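Local structure of amidase (Bacillus anthracis, 5EWQ) at residues D18-R21 and V22-P25; K394-S397 and N398-I401. The protein probably hydrolyses monocarboxylic acid amides to the carboxylate and ammonia, as an enzyme of the amidase signature family. All coordinates share one frame; numbering follows the deposited sequence.

Contact 1. Residues D18-R21 and V22-P25; sequences DKER and VLQP
Lys19 and Leu23, one helical turn apart, run side by side in the same direction, and the aliphatic part of the lysine meets the leucine methyl, Lys19 CG lying 3.7 Å from Leu23 CD1. A lysine suits this partly exposed place because its methylenes can cover a neighbour while the ammonium end leads away from the leucine. Leu23 and Val22 continue the apolar side inward: Val22, the buried residue here, packs on Ile75 of helix 64-79 and Ile91 of strand 88-91, and Leu23 reaches Gln76.

The backbone bonds of this first turn are all weak. Lys19 O receives both Val22 N and Leu23 N, each at 3.3 Å, and Glu20 O receives Gln24 N. Pro25 has no amide hydrogen for the next bond; its ring carbon CD sits 3.2 Å from Arg21 O instead, and the helix kinks there.

On the exposed side Glu20 and Gln24 cross at about a right angle. With CG beside the backbone N (chi1 -67°) and a bend at chi2, the glutamate folds forward along the helix, toward Gln24, bringing Glu20 OE1 within 3.2 Å of Gln24 CG. The carboxylate thus lies against a methylene of the glutamine, its plane turned 56° from that of the amide.

Ionic pairing belongs to Arg21. Its chain extends to CD and bends at chi3 (-72°), so that Arg21 NE reaches Asp18 OD2 at 2.7 Å, on the anti side of the carboxylate and out of its plane. Its terminal nitrogens continue to other acids, NH1 to Glu90 and NH2 to Asp142. Each guanidinium nitrogen thus has an acidic partner, which fixes the group's position and probably offsets its charge, and together the three acids tie the helix start to the edge strand 88-91 and the loop carrying Asp142.

Contact 2. Residues K394-S397 and N398-I401; sequences KRDS and NRRI
Asp396 O is the acceptor on which this turn is built, taking two backbone donors from the residues that follow. Arg400 N approaches nearly in line with the carbonyl bond, 2.9 Å from Asp396 O, whereas Arg399 N comes from above the carbonyl plane at 3.3 Å from the same oxygen. Ser397 O is satisfied in turn by Ile401 N at 2.9 Å. The serine hydroxyl, held beside its backbone N (chi1 -58°), gives a weak bond back to Lys394 O.

The side chain of Asp396 makes no capping bond, though it occupies the N-cap position. Its CB lies over one face of the Arg400 guanidinium, offset toward the rim, 3.6 Å from Arg400 NE. Asp396 OD2 rests 3.4 Å from Arg399 CB and well out of the Arg400 plane, so the attraction to that arginine is one of charge alone. An extended chain, such as arginine provides, lets Arg400 run back past Asp396 to Phe392, whose carbonyl oxygen accepts from NH1 and whose ring it meets in a cation-pi contact. Arg399 has a similar contact with Tyr17, and Lys394 NZ forms a salt bridge with Glu409.

Residues 397-400, after the loop that follows helix 386-394, form one short turn of alpha-helix, marked by the i to i+4 bonds from Arg400 N to Asp396 O and from Ile401 N to Ser397 O.

Overall arrangement
Contact 1 comes first along the chain, at the start of helix 20-28, and contact 2 follows far later, where helix 386-394 passes into the short helix 397-400. Their centres are 22 Å apart; the nearest atoms approach to about 5 Å without touching. Both are surface features, their centres 23 and 28 Å from that of the chain. Contact 1 sits against helix 64-79 and strand 88-91, an outermost strand of the large mixed sheet, while contact 2 lies among peripheral helices. Tyr17, directly before contact 1, meets Arg399 of contact 2, so the N-terminal segment links these two outer parts of the amidase fold.

Contact 1. Residues D18-R21 and V22-P25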
ATOM      1  N   ASP A  18      -4.595 -22.448  -2.466  1.00 44.92           N
ATOM      2  CA  ASP A  18      -3.328 -22.854  -1.859  1.00 44.98           C
ATOM      3  C   ASP A  18      -3.184 -22.366  -0.417  1.00 50.12           C
ATOM      4  O   ASP A  18      -2.337 -21.524  -0.117  1.00 49.60           O
ATOM      5  CB  ASP A  18      -2.159 -22.345  -2.709  1.00 55.89           C
ATOM      6  CG  ASP A  18      -0.845 -23.013  -2.360  1.00 73.50           C
ATOM      7  OD1 ASP A  18      -0.870 -24.068  -1.694  1.00 86.40           O
ATOM      8  OD2 ASP A  18       0.214 -22.484  -2.762  1.00 72.00           O
ATOM      9  N   LYS A  19      -4.017 -22.900   0.469  1.00 47.92           N
ATOM     10  CA  LYS A  19      -4.055 -22.446   1.854  1.00 33.22           C
ATOM     11  C   LYS A  19      -2.809 -22.871   2.631  1.00 47.85           C
ATOM     12  O   LYS A  19      -2.379 -22.182   3.555  1.00 51.15           O
ATOM     13  CB  LYS A  19      -5.315 -22.972   2.545  1.00 39.94           C
ATOM     14  CG  LYS A  19      -5.570 -22.365   3.911  1.00 56.97           C
ATOM     15  CD  LYS A  19      -6.950 -21.732   3.984  1.00 48.52           C
ATOM     16  CE  LYS A  19      -8.047 -22.772   3.831  1.00 46.07           C
ATOM     17  NZ  LYS A  19      -9.400 -22.174   3.993  1.00 43.64           N
ATOM     18  N   GLU A  20      -2.226 -24.002   2.242  1.00 47.87           N
ATOM     19  CA  GLU A  20      -1.059 -24.537   2.937  1.00 47.58           C
ATOM     20  C   GLU A  20       0.217 -23.764   2.612  1.00 59.77           C
ATOM     21  O   GLU A  20       1.268 -24.009   3.203  1.00 66.27           O
ATOM     22  CB  GLU A  20      -0.872 -26.018   2.599  1.00 55.51           C
ATOM     23  CG  GLU A  20      -1.972 -26.914   3.140  1.00 74.12           C
ATOM     24  CD  GLU A  20      -2.043 -26.902   4.657  1.00 84.88           C
ATOM     25  OE1 GLU A  20      -0.985 -26.768   5.306  1.00 81.57           O
ATOM     26  OE2 GLU A  20      -3.162 -27.023   5.200  1.00 87.62           O
ATOM     27  N   ARG A  21       0.119 -22.833   1.670  1.00 55.33           N
ATOM     28  CA  ARG A  21       1.241 -21.969   1.321  1.00 39.69           C
ATOM     29  C   ARG A  21       1.583 -21.041   2.483  1.00 50.88           C
ATOM     30  O   ARG A  21       2.741 -20.672   2.683  1.00 41.92           O
ATOM     31  CB  ARG A  21       0.917 -21.156   0.065  1.00 35.79           C
ATOM     32  CG  ARG A  21       1.968 -20.125  -0.314  1.00 40.20           C
ATOM     33  CD  ARG A  21       1.542 -19.328  -1.537  1.00 39.23           C
ATOM     34  NE  ARG A  21       1.594 -20.122  -2.759  1.00 38.06           N
ATOM     35  CZ  ARG A  21       2.643 -20.166  -3.573  1.00 32.89           C
ATOM     36  NH1 ARG A  21       3.730 -19.458  -3.294  1.00 31.21           N
ATOM     37  NH2 ARG A  21       2.606 -20.916  -4.667  1.00 39.25           N
ATOM     38  N   VAL A  22       0.563 -20.677   3.253  1.00 51.22           N
ATOM     39  CA  VAL A  22       0.721 -19.755   4.371  1.00 43.31           C
ATOM     40  C   VAL A  22       0.763 -20.493   5.709  1.00 54.30           C
ATOM     41  O   VAL A  22       1.566 -20.167   6.583  1.00 52.25           O
ATOM     42  CB  VAL A  22      -0.419 -18.714   4.394  1.00 35.67           C
ATOM     43  CG1 VAL A  22      -0.348 -17.856   5.648  1.00 37.00           C
ATOM     44  CG2 VAL A  22      -0.365 -17.848   3.146  1.00 32.82           C
ATOM     45  N   LEU A  23      -0.095 -21.499   5.853  1.00 53.23           N
ATOM     46  CA  LEU A  23      -0.229 -22.224   7.115  1.00 45.50           C
ATOM     47  C   LEU A  23       1.021 -23.015   7.493  1.00 48.43           C
ATOM     48  O   LEU A  23       1.445 -22.997   8.648  1.00 50.32           O
ATOM     49  CB  LEU A  23      -1.433 -23.167   7.054  1.00 44.89           C
ATOM     50  CG  LEU A  23      -2.807 -22.498   7.002  1.00 45.76           C
ATOM     51  CD1 LEU A  23      -3.908 -23.544   6.960  1.00 50.04           C
ATOM     52  CD2 LEU A  23      -2.990 -21.567   8.191  1.00 44.97           C
ATOM     53  N   GLN A  24       1.604 -23.712   6.522  1.00 51.16           N
ATOM     54  CA  GLN A  24       2.771 -24.556   6.782  1.00 59.45           C
ATOM     55  C   GLN A  24       4.011 -23.778   7.249  1.00 51.46           C
ATOM     56  O   GLN A  24       4.695 -24.229   8.166  1.00 61.80           O
ATOM     57  CB  GLN A  24       3.112 -25.390   5.542  1.00 71.86           C
ATOM     58  CG  GLN A  24       2.220 -26.607   5.363  1.00 90.18           C
ATOM     59  CD  GLN A  24       2.557 -27.402   4.119  1.00101.13           C
ATOM     60  OE1 GLN A  24       3.379 -26.985   3.304  1.00107.43           O
ATOM     61  NE2 GLN A  24       1.919 -28.559   3.966  1.00100.74           N
ATOM     62  N   PRO A  25       4.318 -22.623   6.625  1.00 49.06           N
ATOM     63  CA  PRO A  25       5.415 -21.844   7.210  1.00 50.47           C
ATOM     64  C   PRO A  25       5.098 -21.383   8.629  1.00 57.25           C
ATOM     65  O   PRO A  25       5.998 -21.301   9.463  1.00 58.19           O
ATOM     66  CB  PRO A  25       5.541 -20.647   6.264  1.00 47.40           C
ATOM     67  CG  PRO A  25       5.021 -21.142   4.969  1.00 56.16           C
ATOM     68  CD  PRO A  25       3.894 -22.065   5.327  1.00 55.52           C
TER

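Contact 2. Residues K394-S397 and N398-I401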
ATOM      1  N   LYS A 394      -4.398 -19.624 -20.774  1.00 54.66           N
ATOM      2  CA  LYS A 394      -5.393 -20.286 -21.613  1.00 49.45           C
ATOM      3  C   LYS A 394      -5.512 -21.782 -21.328  1.00 53.03           C
ATOM      4  O   LYS A 394      -6.573 -22.375 -21.524  1.00 58.43           O
ATOM      5  CB  LYS A 394      -5.060 -20.076 -23.094  1.00 43.91           C
ATOM      6  CG  LYS A 394      -5.460 -18.721 -23.655  1.00 34.80           C
ATOM      7  CD  LYS A 394      -5.000 -18.585 -25.100  1.00 37.08           C
ATOM      8  CE  LYS A 394      -5.776 -17.509 -25.848  1.00 54.61           C
ATOM      9  NZ  LYS A 394      -5.566 -16.150 -25.284  1.00 60.58           N
ATOM     10  N   ARG A 395      -4.425 -22.387 -20.860  1.00 43.18           N
ATOM     11  CA  ARG A 395      -4.376 -23.834 -20.667  1.00 46.05           C
ATOM     12  C   ARG A 395      -5.188 -24.296 -19.458  1.00 51.48           C
ATOM     13  O   ARG A 395      -5.462 -25.486 -19.304  1.00 62.83           O
ATOM     14  CB  ARG A 395      -2.924 -24.299 -20.535  1.00 34.38           C
ATOM     15  CG  ARG A 395      -2.081 -24.012 -21.769  1.00 45.46           C
ATOM     16  CD  ARG A 395      -0.668 -24.549 -21.623  1.00 62.01           C
ATOM     17  NE  ARG A 395       0.177 -24.192 -22.759  1.00 58.65           N
ATOM     18  CZ  ARG A 395       0.335 -24.947 -23.841  1.00 58.95           C
ATOM     19  NH1 ARG A 395       1.126 -24.542 -24.826  1.00 53.79           N
ATOM     20  NH2 ARG A 395      -0.296 -26.110 -23.938  1.00 62.52           N
ATOM     21  N   ASP A 396      -5.569 -23.352 -18.605  1.00 56.27           N
ATOM     22  CA  ASP A 396      -6.440 -23.643 -17.470  1.00 45.30           C
ATOM     23  C   ASP A 396      -7.171 -22.371 -17.053  1.00 42.67           C
ATOM     24  O   ASP A 396      -6.875 -21.780 -16.014  1.00 54.98           O
ATOM     25  CB  ASP A 396      -5.640 -24.221 -16.300  1.00 46.52           C
ATOM     26  CG  ASP A 396      -6.524 -24.875 -15.255  1.00 55.42           C
ATOM     27  OD1 ASP A 396      -7.702 -25.157 -15.563  1.00 56.00           O
ATOM     28  OD2 ASP A 396      -6.040 -25.115 -14.129  1.00 48.69           O
ATOM     29  N   SER A 397      -8.131 -21.963 -17.879  1.00 40.40           N
ATOM     30  CA  SER A 397      -8.805 -20.676 -17.735  1.00 32.36           C
ATOM     31  C   SER A 397      -9.530 -20.509 -16.402  1.00 27.36           C
ATOM     32  O   SER A 397      -9.380 -19.486 -15.736  1.00 52.14           O
ATOM     33  CB  SER A 397      -9.799 -20.480 -18.882  1.00 48.11           C
ATOM     34  OG  SER A 397      -9.145 -20.539 -20.139  1.00 65.99           O
ATOM     35  N   ASN A 398     -10.313 -21.514 -16.019  1.00 62.42           N
ATOM     36  CA  ASN A 398     -11.139 -21.439 -14.816  1.00 67.00           C
ATOM     37  C   ASN A 398     -10.330 -21.182 -13.547  1.00 59.14           C
ATOM     38  O   ASN A 398     -10.836 -20.613 -12.580  1.00 72.24           O
ATOM     39  CB  ASN A 398     -11.951 -22.725 -14.656  1.00 73.58           C
ATOM     40  CG  ASN A 398     -12.957 -22.642 -13.525  1.00 83.37           C
ATOM     41  OD1 ASN A 398     -13.456 -21.565 -13.200  1.00 82.30           O
ATOM     42  ND2 ASN A 398     -13.262 -23.784 -12.919  1.00 87.02           N
ATOM     43  N   ARG A 399      -9.070 -21.598 -13.560  1.00 47.37           N
ATOM     44  CA  ARG A 399      -8.205 -21.431 -12.401  1.00 36.04           C
ATOM     45  C   ARG A 399      -7.316 -20.194 -12.538  1.00 38.89           C
ATOM     46  O   ARG A 399      -7.225 -19.381 -11.618  1.00 44.11           O
ATOM     47  CB  ARG A 399      -7.338 -22.678 -12.203  1.00 28.62           C
ATOM     48  CG  ARG A 399      -7.147 -23.109 -10.750  1.00 27.30           C
ATOM     49  CD  ARG A 399      -6.632 -21.967  -9.891  1.00 35.79           C
ATOM     50  NE  ARG A 399      -5.754 -22.412  -8.817  1.00 41.69           N
ATOM     51  CZ  ARG A 399      -5.010 -21.588  -8.087  1.00 40.83           C
ATOM     52  NH1 ARG A 399      -4.231 -22.063  -7.125  1.00 53.99           N
ATOM     53  NH2 ARG A 399      -5.045 -20.286  -8.328  1.00 28.69           N
ATOM     54  N   ARG A 400      -6.666 -20.060 -13.688  1.00 28.14           N
ATOM     55  CA  ARG A 400      -5.630 -19.047 -13.867  1.00 24.06           C
ATOM     56  C   ARG A 400      -6.180 -17.679 -14.265  1.00 34.88           C
ATOM     57  O   ARG A 400      -5.592 -16.650 -13.932  1.00 37.75           O
ATOM     58  CB  ARG A 400      -4.615 -19.536 -14.902  1.00 31.77           C
ATOM     59  CG  ARG A 400      -3.990 -20.867 -14.515  1.00 35.57           C
ATOM     60  CD  ARG A 400      -3.109 -21.445 -15.605  1.00 32.38           C
ATOM     61  NE  ARG A 400      -2.550 -22.730 -15.192  1.00 42.27           N
ATOM     62  CZ  ARG A 400      -1.740 -23.471 -15.939  1.00 35.33           C
ATOM     63  NH1 ARG A 400      -1.386 -23.061 -17.150  1.00 28.76           N
ATOM     64  NH2 ARG A 400      -1.281 -24.626 -15.473  1.00 31.10           N
ATOM     65  N   ILE A 401      -7.305 -17.666 -14.973  1.00 24.73           N
ATOM     66  CA  ILE A 401      -7.956 -16.414 -15.351  1.00 25.31           C
ATOM     67  C   ILE A 401      -9.473 -16.529 -15.243  1.00 43.79           C
ATOM     68  O   ILE A 401     -10.186 -16.458 -16.246  1.00 41.50           O
ATOM     69  CB  ILE A 401      -7.580 -15.982 -16.783  1.00 26.77           C
ATOM     70  CG1 ILE A 401      -7.529 -17.196 -17.714  1.00 27.62           C
ATOM     71  CG2 ILE A 401      -6.239 -15.264 -16.792  1.00 26.25           C
ATOM     72  CD1 ILE A 401      -7.392 -16.834 -19.175  1.00 29.50           C
TER